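Local coordinates for protein beta-lactamase Rm3 (Uncultured bacterium, PDB 5IQK) that probably hydrolyses the amide bond of beta-lactam antibiotics with a pair of zinc ions, as a subclass B3 metallo-beta-lactamase of metagenomic origin, at residues A[5-10]-A[47-52]; A[11-16]-A[53-58]; A[27-32]-A[228-233]; A[77-82]-A[116-121]. One frame throughout, in Å; residues are numbered along the deposited sequence.

Interaction 1 (A[5-10]-A[47-52]). With ZN (zinc ion), chain E.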
loop_
_atom_site.group_PDB
_atom_site.type_symbol
_atom_site.label_atom_id
_atom_site.label_comp_id
_atom_site.label_asym_id
_atom_site.label_seq_id
_atom_site.Cartn_x
_atom_site.Cartn_y
_atom_site.Cartn_z
ATOM N N GLU A 5 14.957 -11.580 10.352
ATOM C CA GLU A 5 15.342 -10.209 10.674
ATOM C C GLU A 5 14.661 -9.194 9.768
ATOM O O GLU A 5 14.419 -8.059 10.194
ATOM C CB GLU A 5 16.863 -10.030 10.594
ATOM C CG GLU A 5 17.432 -10.305 9.221
ATOM C CD GLU A 5 18.925 -10.058 9.143
ATOM O OE1 GLU A 5 19.493 -9.500 10.108
ATOM O OE2 GLU A 5 19.530 -10.430 8.115
ATOM N N VAL A 6 14.371 -9.584 8.526
ATOM C CA VAL A 6 13.682 -8.683 7.614
ATOM C C VAL A 6 12.244 -8.467 8.069
ATOM O O VAL A 6 11.811 -7.328 8.183
ATOM C CB VAL A 6 13.675 -9.190 6.164
ATOM C CG1 VAL A 6 12.879 -8.236 5.285
ATOM C CG2 VAL A 6 15.115 -9.312 5.658
ATOM N N CYS A 7 11.510 -9.547 8.331
ATOM C CA CYS A 7 10.127 -9.400 8.807
ATOM C C CYS A 7 10.076 -8.671 10.156
ATOM O O CYS A 7 9.166 -7.862 10.387
ATOM C CB CYS A 7 9.430 -10.760 8.910
ATOM S SG CYS A 7 8.949 -11.495 7.315
ATOM N N ALA A 8 11.035 -8.961 11.035
ATOM C CA ALA A 8 11.091 -8.313 12.357
ATOM C C ALA A 8 11.281 -6.807 12.216
ATOM O O ALA A 8 10.656 -6.016 12.931
ATOM C CB ALA A 8 12.207 -8.907 13.206
ATOM N N THR A 9 12.163 -6.408 11.306
ATOM C CA THR A 9 12.389 -4.993 11.028
ATOM C C THR A 9 11.161 -4.323 10.423
ATOM O O THR A 9 10.739 -3.260 10.874
ATOM C CB THR A 9 13.589 -4.793 10.082
ATOM O OG1 THR A 9 14.776 -5.217 10.750
ATOM C CG2 THR A 9 13.746 -3.323 9.712
ATOM N N TRP A 10 10.591 -4.945 9.401
ATOM C CA TRP A 10 9.407 -4.386 8.747
ATOM C C TRP A 10 8.234 -4.217 9.718
ATOM O O TRP A 10 7.464 -3.258 9.603
ATOM C CB TRP A 10 8.984 -5.267 7.575
ATOM C CG TRP A 10 9.903 -5.152 6.361
ATOM C CD1 TRP A 10 11.002 -4.351 6.228
ATOM C CD2 TRP A 10 9.778 -5.872 5.130
ATOM N NE1 TRP A 10 11.575 -4.532 4.976
ATOM C CE2 TRP A 10 10.831 -5.454 4.286
ATOM C CE3 TRP A 10 8.888 -6.840 4.668
ATOM C CZ2 TRP A 10 11.010 -5.973 2.999
ATOM C CZ3 TRP A 10 9.064 -7.351 3.387
ATOM C CH2 TRP A 10 10.110 -6.910 2.570
ATOM N N GLY A 47 -2.888 -4.212 5.273
ATOM C CA GLY A 47 -2.993 -5.005 6.485
ATOM C C GLY A 47 -1.683 -5.567 7.016
ATOM O O GLY A 47 -1.672 -6.285 8.022
ATOM N N GLY A 48 -0.577 -5.235 6.358
ATOM C CA GLY A 48 0.739 -5.668 6.816
ATOM C C GLY A 48 0.892 -7.174 6.764
ATOM O O GLY A 48 0.146 -7.849 6.051
ATOM N N LEU A 49 1.875 -7.681 7.504
ATOM C CA LEU A 49 2.082 -9.116 7.686
ATOM C C LEU A 49 0.969 -9.682 8.561
ATOM O O LEU A 49 0.250 -8.919 9.198
ATOM C CB LEU A 49 3.443 -9.376 8.338
ATOM C CG LEU A 49 4.677 -9.045 7.505
ATOM C CD1 LEU A 49 5.895 -8.828 8.421
ATOM C CD2 LEU A 49 4.986 -10.161 6.492
ATOM N N PRO A 50 0.827 -11.017 8.607
ATOM C CA PRO A 50 -0.171 -11.585 9.520
ATOM C C PRO A 50 0.019 -11.080 10.937
ATOM O O PRO A 50 -0.972 -10.782 11.603
ATOM C CB PRO A 50 0.086 -13.087 9.429
ATOM C CG PRO A 50 0.617 -13.267 8.031
ATOM C CD PRO A 50 1.483 -12.063 7.797
ATOM N N GLU A 51 1.271 -10.959 11.375
ATOM C CA GLU A 51 1.558 -10.473 12.717
ATOM C C GLU A 51 1.454 -8.942 12.824
ATOM O O GLU A 51 1.665 -8.371 13.906
ATOM C CB GLU A 51 2.945 -10.960 13.177
ATOM C CG GLU A 51 4.116 -10.472 12.323
ATOM C CD GLU A 51 4.499 -11.428 11.194
ATOM O OE1 GLU A 51 3.607 -12.065 10.583
ATOM O OE2 GLU A 51 5.711 -11.536 10.909
ATOM N N SER A 52 1.104 -8.279 11.728
ATOM C CA SER A 52 0.872 -6.840 11.773
ATOM C C SER A 52 -0.531 -6.490 12.221
ATOM O O SER A 52 -0.745 -5.408 12.752
ATOM C CB SER A 52 1.116 -6.193 10.416
ATOM O OG SER A 52 2.453 -6.362 10.008
HETATM ZN ZN ZN E . 10.620 -12.931 6.693
#

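Interaction 2 (A[11-16]-A[53-58])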
loop_
_atom_site.group_PDB
_atom_site.type_symbol
_atom_site.label_atom_id
_atom_site.label_comp_id
_atom_site.label_asym_id
_atom_site.label_seq_id
_atom_site.Cartn_x
_atom_site.Cartn_y
_atom_site.Cartn_z
ATOM N N ASN A 11 8.081 -5.158 10.647
ATOM C CA ASN A 11 6.919 -5.153 11.544
ATOM C C ASN A 11 7.129 -4.407 12.861
ATOM O O ASN A 11 6.261 -4.445 13.726
ATOM C CB ASN A 11 6.490 -6.592 11.860
ATOM C CG ASN A 11 5.066 -6.681 12.395
ATOM O OD1 ASN A 11 4.147 -6.085 11.843
ATOM N ND2 ASN A 11 4.889 -7.419 13.484
ATOM N N ALA A 12 8.262 -3.734 13.011
ATOM C CA ALA A 12 8.574 -3.027 14.261
ATOM C C ALA A 12 7.527 -1.962 14.588
ATOM O O ALA A 12 6.960 -1.334 13.695
ATOM C CB ALA A 12 9.952 -2.401 14.183
ATOM N N ASP A 13 7.279 -1.781 15.879
ATOM C CA ASP A 13 6.321 -0.790 16.358
ATOM C C ASP A 13 6.539 0.588 15.770
ATOM O O ASP A 13 7.667 1.076 15.694
ATOM C CB ASP A 13 6.398 -0.652 17.877
ATOM C CG ASP A 13 5.871 -1.855 18.609
ATOM O OD1 ASP A 13 5.316 -2.770 17.967
ATOM O OD2 ASP A 13 6.004 -1.869 19.851
ATOM N N GLN A 14 5.440 1.224 15.404
ATOM C CA GLN A 14 5.429 2.645 15.109
ATOM C C GLN A 14 4.222 3.254 15.789
ATOM O O GLN A 14 3.104 2.793 15.591
ATOM C CB GLN A 14 5.377 2.901 13.597
ATOM C CG GLN A 14 5.165 4.367 13.271
ATOM C CD GLN A 14 6.294 5.229 13.790
ATOM O OE1 GLN A 14 7.443 5.022 13.435
ATOM N NE2 GLN A 14 5.973 6.193 14.652
ATOM N N ALA A 15 4.440 4.272 16.613
ATOM C CA ALA A 15 3.316 4.997 17.207
ATOM C C ALA A 15 2.489 5.681 16.113
ATOM O O ALA A 15 3.047 6.341 15.239
ATOM C CB ALA A 15 3.823 6.010 18.225
ATOM N N PRO A 16 1.153 5.524 16.152
ATOM C CA PRO A 16 0.299 6.098 15.100
ATOM C C PRO A 16 0.212 7.623 15.175
ATOM O O PRO A 16 0.427 8.189 16.240
ATOM C CB PRO A 16 -1.060 5.460 15.375
ATOM C CG PRO A 16 -1.064 5.250 16.857
ATOM C CD PRO A 16 0.356 4.886 17.215
ATOM N N ALA A 53 -1.485 -7.390 11.996
ATOM C CA ALA A 53 -2.887 -7.092 12.267
ATOM C C ALA A 53 -3.151 -6.631 13.712
ATOM O O ALA A 53 -3.835 -5.628 13.909
ATOM C CB ALA A 53 -3.762 -8.302 11.922
ATOM N N PRO A 54 -2.591 -7.329 14.725
ATOM C CA PRO A 54 -2.848 -6.809 16.077
ATOM C C PRO A 54 -2.240 -5.435 16.334
ATOM O O PRO A 54 -2.756 -4.681 17.164
ATOM C CB PRO A 54 -2.206 -7.855 17.000
ATOM C CG PRO A 54 -1.963 -9.047 16.158
ATOM C CD PRO A 54 -1.856 -8.605 14.752
ATOM N N LYS A 55 -1.139 -5.132 15.662
ATOM C CA LYS A 55 -0.478 -3.851 15.835
ATOM C C LYS A 55 -1.294 -2.751 15.196
ATOM O O LYS A 55 -1.458 -1.681 15.775
ATOM C CB LYS A 55 0.927 -3.890 15.250
ATOM C CG LYS A 55 1.857 -4.813 16.012
ATOM C CD LYS A 55 3.307 -4.568 15.646
ATOM C CE LYS A 55 4.221 -5.517 16.377
ATOM N NZ LYS A 55 5.656 -5.077 16.279
ATOM N N ILE A 56 -1.812 -3.018 13.999
ATOM C CA ILE A 56 -2.679 -2.052 13.323
ATOM C C ILE A 56 -3.927 -1.752 14.150
ATOM O O ILE A 56 -4.293 -0.590 14.330
ATOM C CB ILE A 56 -3.096 -2.557 11.934
ATOM C CG1 ILE A 56 -1.863 -2.591 11.018
ATOM C CG2 ILE A 56 -4.179 -1.656 11.353
ATOM C CD1 ILE A 56 -2.068 -3.334 9.662
ATOM N N ILE A 57 -4.561 -2.803 14.661
ATOM C CA ILE A 57 -5.752 -2.662 15.498
ATOM C C ILE A 57 -5.451 -1.861 16.764
ATOM O O ILE A 57 -6.219 -0.976 17.133
ATOM C CB ILE A 57 -6.334 -4.043 15.865
ATOM C CG1 ILE A 57 -6.891 -4.715 14.601
ATOM C CG2 ILE A 57 -7.410 -3.917 16.944
ATOM C CD1 ILE A 57 -7.361 -6.136 14.799
ATOM N N ALA A 58 -4.321 -2.158 17.405
ATOM C CA ALA A 58 -3.913 -1.431 18.604
ATOM C C ALA A 58 -3.681 0.039 18.273
ATOM O O ALA A 58 -4.059 0.928 19.048
ATOM C CB ALA A 58 -2.653 -2.051 19.200
#

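Interaction 3 (A[27-32]-A[228-233])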
loop_
_atom_site.group_PDB
_atom_site.type_symbol
_atom_site.label_atom_id
_atom_site.label_comp_id
_atom_site.label_asym_id
_atom_site.label_seq_id
_atom_site.Cartn_x
_atom_site.Cartn_y
_atom_site.Cartn_z
ATOM N N GLY A 27 0.307 2.079 10.662
ATOM C CA GLY A 27 1.163 0.969 10.290
ATOM C C GLY A 27 2.368 0.752 11.199
ATOM O O GLY A 27 2.360 1.100 12.386
ATOM N N MET A 28 3.405 0.142 10.624
ATOM C CA MET A 28 4.604 -0.275 11.347
ATOM C C MET A 28 5.824 0.467 10.790
ATOM O O MET A 28 5.695 1.290 9.886
ATOM C CB MET A 28 4.804 -1.798 11.227
ATOM C CG MET A 28 3.818 -2.662 12.016
ATOM S SD MET A 28 2.070 -2.452 11.571
ATOM C CE MET A 28 2.108 -2.747 9.796
ATOM N N LYS A 29 7.013 0.165 11.301
ATOM C CA LYS A 29 8.205 0.879 10.862
ATOM C C LYS A 29 8.536 0.631 9.379
ATOM O O LYS A 29 9.116 1.492 8.718
ATOM C CB LYS A 29 9.403 0.501 11.725
ATOM C CG LYS A 29 10.484 1.563 11.749
ATOM C CD LYS A 29 10.012 2.810 12.465
ATOM C CE LYS A 29 10.042 2.637 13.982
ATOM N NZ LYS A 29 9.504 3.816 14.708
ATOM N N GLY A 30 8.187 -0.541 8.864
ATOM C CA GLY A 30 8.580 -0.882 7.499
ATOM C C GLY A 30 7.441 -1.241 6.569
ATOM O O GLY A 30 7.689 -1.596 5.410
ATOM N N LEU A 31 6.204 -1.145 7.067
ATOM C CA LEU A 31 5.002 -1.506 6.302
ATOM C C LEU A 31 3.869 -0.533 6.610
ATOM O O LEU A 31 3.485 -0.393 7.771
ATOM C CB LEU A 31 4.560 -2.928 6.646
ATOM C CG LEU A 31 5.568 -4.048 6.375
ATOM C CD1 LEU A 31 5.091 -5.335 7.030
ATOM C CD2 LEU A 31 5.747 -4.225 4.875
ATOM N N SER A 32 3.301 0.106 5.585
ATOM C CA SER A 32 2.297 1.136 5.835
ATOM C C SER A 32 0.905 0.552 6.013
ATOM O O SER A 32 0.573 -0.496 5.467
ATOM C CB SER A 32 2.277 2.174 4.705
ATOM O OG SER A 32 3.520 2.863 4.626
ATOM N N GLN A 228 10.139 8.526 2.334
ATOM C CA GLN A 228 10.833 9.268 3.401
ATOM C C GLN A 228 9.906 9.644 4.556
ATOM O O GLN A 228 10.001 10.753 5.120
ATOM C CB GLN A 228 11.487 10.539 2.849
ATOM C CG GLN A 228 12.487 10.288 1.716
ATOM C CD GLN A 228 11.791 10.166 0.373
ATOM O OE1 GLN A 228 10.888 10.946 0.066
ATOM N NE2 GLN A 228 12.193 9.176 -0.429
ATOM N N LEU A 229 9.019 8.725 4.929
ATOM C CA LEU A 229 7.993 9.062 5.919
ATOM C C LEU A 229 8.594 9.364 7.283
ATOM O O LEU A 229 8.046 10.192 8.027
ATOM C CB LEU A 229 6.956 7.945 6.046
ATOM C CG LEU A 229 5.721 8.269 6.892
ATOM C CD1 LEU A 229 5.025 9.525 6.377
ATOM C CD2 LEU A 229 4.753 7.098 6.911
ATOM N N TRP A 230 9.690 8.698 7.642
ATOM C CA TRP A 230 10.239 8.918 8.981
ATOM C C TRP A 230 11.025 10.223 9.069
ATOM O O TRP A 230 11.036 10.862 10.128
ATOM C CB TRP A 230 11.078 7.709 9.420
ATOM C CG TRP A 230 10.310 6.431 9.287
ATOM C CD1 TRP A 230 10.774 5.242 8.785
ATOM C CD2 TRP A 230 8.914 6.218 9.596
ATOM N NE1 TRP A 230 9.767 4.306 8.787
ATOM C CE2 TRP A 230 8.619 4.876 9.271
ATOM C CE3 TRP A 230 7.895 7.027 10.132
ATOM C CZ2 TRP A 230 7.348 4.324 9.456
ATOM C CZ3 TRP A 230 6.632 6.479 10.311
ATOM C CH2 TRP A 230 6.371 5.136 9.973
ATOM N N GLN A 231 11.641 10.655 7.971
ATOM C CA GLN A 231 12.232 11.994 7.943
ATOM C C GLN A 231 11.126 13.047 8.080
ATOM O O GLN A 231 11.246 14.017 8.846
ATOM C CB GLN A 231 13.018 12.252 6.661
ATOM C CG GLN A 231 14.284 11.403 6.504
ATOM C CD GLN A 231 14.025 10.097 5.776
ATOM O OE1 GLN A 231 12.944 9.513 5.873
ATOM N NE2 GLN A 231 15.020 9.635 5.030
ATOM N N ARG A 232 10.062 12.850 7.312
ATOM C CA ARG A 232 8.901 13.746 7.313
ATOM C C ARG A 232 8.249 13.814 8.694
ATOM O O ARG A 232 7.929 14.907 9.185
ATOM C CB ARG A 232 7.900 13.255 6.253
ATOM C CG ARG A 232 8.392 13.540 4.839
ATOM C CD ARG A 232 7.683 12.713 3.766
ATOM N NE ARG A 232 6.277 13.022 3.557
ATOM C CZ ARG A 232 5.399 12.138 3.093
ATOM N NH1 ARG A 232 5.784 10.895 2.817
ATOM N NH2 ARG A 232 4.146 12.490 2.913
ATOM N N LEU A 233 8.063 12.652 9.323
ATOM C CA LEU A 233 7.517 12.586 10.682
ATOM C C LEU A 233 8.384 13.340 11.679
ATOM O O LEU A 233 7.865 14.095 12.500
ATOM C CB LEU A 233 7.345 11.139 11.150
ATOM C CG LEU A 233 6.820 10.966 12.584
ATOM C CD1 LEU A 233 5.408 11.566 12.714
ATOM C CD2 LEU A 233 6.796 9.506 12.987
#

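Interaction 4 (A[77-82]-A[116-121]). With ZN (zinc ion), chain C; ZN (zinc ion), chain D; ZN (zinc ion), chain F.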
loop_
_atom_site.group_PDB
_atom_site.type_symbol
_atom_site.label_atom_id
_atom_site.label_comp_id
_atom_site.label_asym_id
_atom_site.label_seq_id
_atom_site.Cartn_x
_atom_site.Cartn_y
_atom_site.Cartn_z
ATOM N N HIS A 77 -1.255 -4.584 -2.933
ATOM C CA HIS A 77 -0.983 -5.812 -3.704
ATOM C C HIS A 77 -0.923 -7.053 -2.810
ATOM O O HIS A 77 -0.924 -6.955 -1.579
ATOM C CB HIS A 77 0.296 -5.675 -4.551
ATOM C CG HIS A 77 1.581 -5.567 -3.776
ATOM N ND1 HIS A 77 2.007 -4.388 -3.202
ATOM C CD2 HIS A 77 2.586 -6.461 -3.577
ATOM C CE1 HIS A 77 3.190 -4.572 -2.636
ATOM N NE2 HIS A 77 3.561 -5.819 -2.845
ATOM N N GLY A 78 -0.855 -8.218 -3.449
ATOM C CA GLY A 78 -1.126 -9.488 -2.796
ATOM C C GLY A 78 0.012 -10.157 -2.044
ATOM O O GLY A 78 -0.135 -11.276 -1.559
ATOM N N HIS A 79 1.157 -9.500 -1.956
ATOM C CA HIS A 79 2.247 -10.063 -1.170
ATOM C C HIS A 79 1.895 -10.128 0.301
ATOM O O HIS A 79 1.153 -9.280 0.801
ATOM C CB HIS A 79 3.523 -9.259 -1.354
ATOM C CG HIS A 79 4.226 -9.524 -2.650
ATOM N ND1 HIS A 79 5.071 -8.605 -3.224
ATOM C CD2 HIS A 79 4.219 -10.602 -3.475
ATOM C CE1 HIS A 79 5.572 -9.104 -4.341
ATOM N NE2 HIS A 79 5.063 -10.310 -4.524
ATOM N N ILE A 80 2.459 -11.123 0.983
ATOM C CA ILE A 80 2.159 -11.381 2.390
ATOM C C ILE A 80 2.402 -10.177 3.308
ATOM O O ILE A 80 1.743 -10.050 4.341
ATOM C CB ILE A 80 2.972 -12.609 2.900
ATOM C CG1 ILE A 80 2.563 -12.995 4.326
ATOM C CG2 ILE A 80 4.482 -12.354 2.808
ATOM C CD1 ILE A 80 3.002 -14.404 4.733
ATOM N N ASP A 81 3.331 -9.293 2.957
ATOM C CA ASP A 81 3.639 -8.179 3.851
ATOM C C ASP A 81 2.654 -7.013 3.714
ATOM O O ASP A 81 2.819 -6.005 4.405
ATOM C CB ASP A 81 5.076 -7.670 3.638
ATOM C CG ASP A 81 5.359 -7.277 2.187
ATOM O OD1 ASP A 81 4.912 -8.017 1.293
ATOM O OD2 ASP A 81 6.030 -6.243 1.942
ATOM N N HIS A 82 1.647 -7.148 2.839
ATOM C CA HIS A 82 0.567 -6.151 2.730
ATOM C C HIS A 82 -0.802 -6.808 2.916
ATOM O O HIS A 82 -1.766 -6.176 3.370
ATOM C CB HIS A 82 0.658 -5.423 1.372
ATOM C CG HIS A 82 2.007 -4.820 1.121
ATOM N ND1 HIS A 82 2.376 -3.590 1.625
ATOM C CD2 HIS A 82 3.105 -5.318 0.506
ATOM C CE1 HIS A 82 3.630 -3.340 1.298
ATOM N NE2 HIS A 82 4.099 -4.372 0.616
ATOM N N ASP A 116 3.815 -14.054 -10.350
ATOM C CA ASP A 116 4.388 -13.143 -9.363
ATOM C C ASP A 116 5.906 -13.252 -9.375
ATOM O O ASP A 116 6.457 -14.363 -9.421
ATOM C CB ASP A 116 3.841 -13.446 -7.975
ATOM C CG ASP A 116 4.059 -12.304 -6.998
ATOM O OD1 ASP A 116 3.071 -11.606 -6.689
ATOM O OD2 ASP A 116 5.211 -12.106 -6.541
ATOM N N PRO A 117 6.597 -12.105 -9.364
ATOM C CA PRO A 117 8.067 -12.163 -9.317
ATOM C C PRO A 117 8.587 -12.905 -8.081
ATOM O O PRO A 117 9.733 -13.378 -8.110
ATOM C CB PRO A 117 8.475 -10.685 -9.291
ATOM C CG PRO A 117 7.340 -9.982 -9.983
ATOM C CD PRO A 117 6.100 -10.739 -9.580
ATOM N N GLN A 118 7.761 -13.046 -7.043
ATOM C CA GLN A 118 8.180 -13.781 -5.851
ATOM C C GLN A 118 7.386 -15.068 -5.603
ATOM O O GLN A 118 7.356 -15.593 -4.482
ATOM C CB GLN A 118 8.126 -12.859 -4.632
ATOM C CG GLN A 118 9.019 -11.644 -4.822
ATOM C CD GLN A 118 9.041 -10.720 -3.622
ATOM O OE1 GLN A 118 8.814 -9.511 -3.758
ATOM N NE2 GLN A 118 9.341 -11.270 -2.453
ATOM N N TYR A 119 6.813 -15.621 -6.676
ATOM C CA TYR A 119 6.178 -16.937 -6.620
ATOM C C TYR A 119 7.174 -17.971 -6.098
ATOM O O TYR A 119 8.331 -17.901 -6.465
ATOM C CB TYR A 119 5.694 -17.351 -8.020
ATOM C CG TYR A 119 5.053 -18.713 -8.064
ATOM C CD1 TYR A 119 5.696 -19.800 -8.680
ATOM C CD2 TYR A 119 3.805 -18.924 -7.486
ATOM C CE1 TYR A 119 5.092 -21.047 -8.724
ATOM C CE2 TYR A 119 3.193 -20.155 -7.533
ATOM C CZ TYR A 119 3.844 -21.220 -8.141
ATOM O OH TYR A 119 3.229 -22.449 -8.175
ATOM N N HIS A 120 6.738 -18.891 -5.233
ATOM C CA HIS A 120 7.606 -19.964 -4.717
ATOM C C HIS A 120 8.622 -19.433 -3.705
ATOM O O HIS A 120 9.469 -20.189 -3.233
ATOM C CB HIS A 120 8.350 -20.682 -5.883
ATOM C CG HIS A 120 8.747 -22.095 -5.594
ATOM N ND1 HIS A 120 9.735 -22.748 -6.307
ATOM C CD2 HIS A 120 8.272 -22.994 -4.700
ATOM C CE1 HIS A 120 9.854 -23.983 -5.855
ATOM N NE2 HIS A 120 8.977 -24.159 -4.883
ATOM N N ALA A 121 8.541 -18.146 -3.356
ATOM C CA ALA A 121 9.558 -17.535 -2.505
ATOM C C ALA A 121 8.952 -16.734 -1.349
ATOM O O ALA A 121 9.648 -15.949 -0.710
ATOM C CB ALA A 121 10.479 -16.631 -3.336
HETATM ZN ZN ZN C . 5.445 -6.662 -2.683
HETATM ZN ZN ZN D . 5.963 -5.068 0.348
HETATM ZN ZN ZN F . 10.983 -22.114 -8.041
HETATM O O HOH W 1 6.395 -6.594 -1.041
HETATM O O HOH W 2 6.432 -4.420 -1.892
HETATM O O HOH W 3 11.961 -20.435 -7.358
#

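Interaction 1 (A[5-10]-A[47-52])
C7 and L49 meet where the N-terminal helix 5-10 leans on the loop 47-52. The touching branch of L49 is the methyl CD1, which lies 3.9 Å from C7 O and reaches the C7 side chain at CB, with L49 CD1 and C7 CB 4.1 Å apart. No hydrogen bond crosses between the segments; the contact is apolar and small. The carboxylate of E51 comes within 4.3 Å of C7 CB through OE2, a loose approach.

C7 is also a metal ligand. Its sulfur SG is bonded to a zinc ion at 2.3 Å, and C4, three residues earlier in the chain, supplies a second thiolate in a CxxC arrangement, separate from the dinuclear zinc site. With SG anti to the carbonyl carbon (chi1 -75°), the sulfur goes to the zinc while CB remains against the leucine methyl. On the other side, the loop is braced by a backbone bond from S52 N to L49 O of 2.7 Å, and L49 N makes a weak bond to S52 OG.

L49 also packs on L31 and on D81 of helix 80-83, and P50 rests on I80. The loop links strand 42-45 to helix 53-62, and along the way its L49 touches both the N-terminal helix and the short helix 80-83.

Interaction 2 (A[11-16]-A[53-58])
The backbones of the extended loop 11-16 and the first turns of helix 53-62 come closest at D13 and K55, whose CA atoms are 7.5 Å apart, so the gap is bridged by side chains. K55 does the bridging. Its CG is anti to the carbonyl carbon (chi1 -67°) and the chain beyond is fully extended, which carries the ammonium group across to the loop. There NZ donates to two oxygens. One bond goes to the backbone carbonyl N11 O at 2.7 Å, with the nitrogen tilted 28° from the carbonyl plane. The other is a salt bridge to D13 OD1 of 2.9 Å, met on the anti side of the carboxylate and well out of its plane; the D13 and K55 side chains run nearly perpendicular to each other.

N11 is the first residue past helix 5-10 to leave helical backbone angles, and the lysine takes up its carbonyl just where the chain turns away toward strand 17-20. In the metallo-beta-lactamase fold this joins the N-terminal segment to the helix that follows strand 42-45 of the seven-stranded sheet.

The N11 side chain lies beside the lysine, its ND2 3.5 Å from K55 CE, a packing contact with the aliphatic chain. Its polar end is engaged by the residues just before helix 53-62: OD1 is hydrogen-bonded to S52 OG, and ND2 bonds weakly to E51 O.

Interaction 3 (A[27-32]-A[228-233])
The indole of W230 lies between a lysine chain and its own helix: K29 CD sits over one face, 3.9 Å above the plane and toward the rim, and L229 CB lies over the opposite face. The backbone carbonyls of the loop meet the ring at its edge. K29 O is in the ring plane and accepts from NE1 at 2.9 Å, on a lone pair in the carbonyl plane, with a bent N-H...O angle of 144°. Next to it, M28 O approaches W230 CZ2 at 3.5 Å, near the plane.

The K29 chain leaves with CG anti to the backbone N (chi1 -156°) and then bends twice, at chi2 and chi3, which folds its methylenes back over the indole. CD makes a CH-pi contact with the five-membered ring, 4.2 Å from its centroid. The ammonium group, hydrogen-bonded to Q14 OE1, is far from the six-membered ring.

Y25 meets the indole edge-to-face, and its hydroxyl is hydrogen-bonded to M28 O. The NE1 bond and the K29 chain join the connection between strands 23-25 and 34-36 of the seven-stranded sheet to helix 229-239, which follows strand 218-221 of the other sheet.

Directional bonding here thus comes from a single indole N-H to a main-chain oxygen, while the lysine contributes chiefly its hydrocarbon part; its ammonium group, held by Q14, probably adds little attraction to the ring.

Interaction 4 (A[77-82]-A[116-121])
H79 and D116 meet beside the dinuclear zinc centre built on the HxHxDH sequence of the metallo-beta-lactamase fold. H79 is bonded to one zinc ion through ND1, and its other nitrogen faces away from that metal, toward D116: NE2 donates to D116 OD2 at 2.7 Å, almost straight at 166°. The oxygen lies in the imidazole plane and uses its syn lone pair, although ring and carboxylate planes stand 61° apart. The anti lone pair of the same OD2 takes Q118 N at 2.8 Å, closing an Asx turn, so two N-H groups grip this buried oxygen. D116, in the second shell, helps to set the rotation of H79.

H79 has CG anti to the carbonyl carbon (chi1 -77°), whereas H77 and D81 both place CG between the backbone N and the carbonyl carbon, turning their side chains to the metals. H77 NE2 completes the protein ligands of the H79 zinc with H155; D81 OD2 and H82 NE2, with H223, hold the other.

Q118, extended beyond CG, crosses the H79 ring at about a right angle, bringing OE1 to 3.3 Å from H79 CE1. Further along, H120 ND1 and a water bind another zinc ion, remote from the pair. Of two waters bridging the pair, one with longer bonds is doubtful; the other, 1.9 Å from the zinc on H79 ND1, donates to D81 OD1.

Interaction 4 is the buried contact, a metal-bound, hydrogen-bonded network, while interactions 1, 2 and 3 are partly buried. Interactions 1 and 2 share continuous elements: the N-terminal helix runs on into the loop 11-16, and the loop 47-52 into helix 53-62, but the first contact is apolar and the second combines a salt bridge with a bond to a main-chain carbonyl. Interaction 3 adds helix 229-239 by an aromatic N-H, and joins interaction 2 through A12 O and K29 N, 2.8 Å apart. L31 packs on L49 of interaction 1 and on D81 of interaction 4, and the bond between G47 N and H82 O ties loop 47-52 to the zinc-binding segment 77-82. Interactions 2 and 4 do not touch.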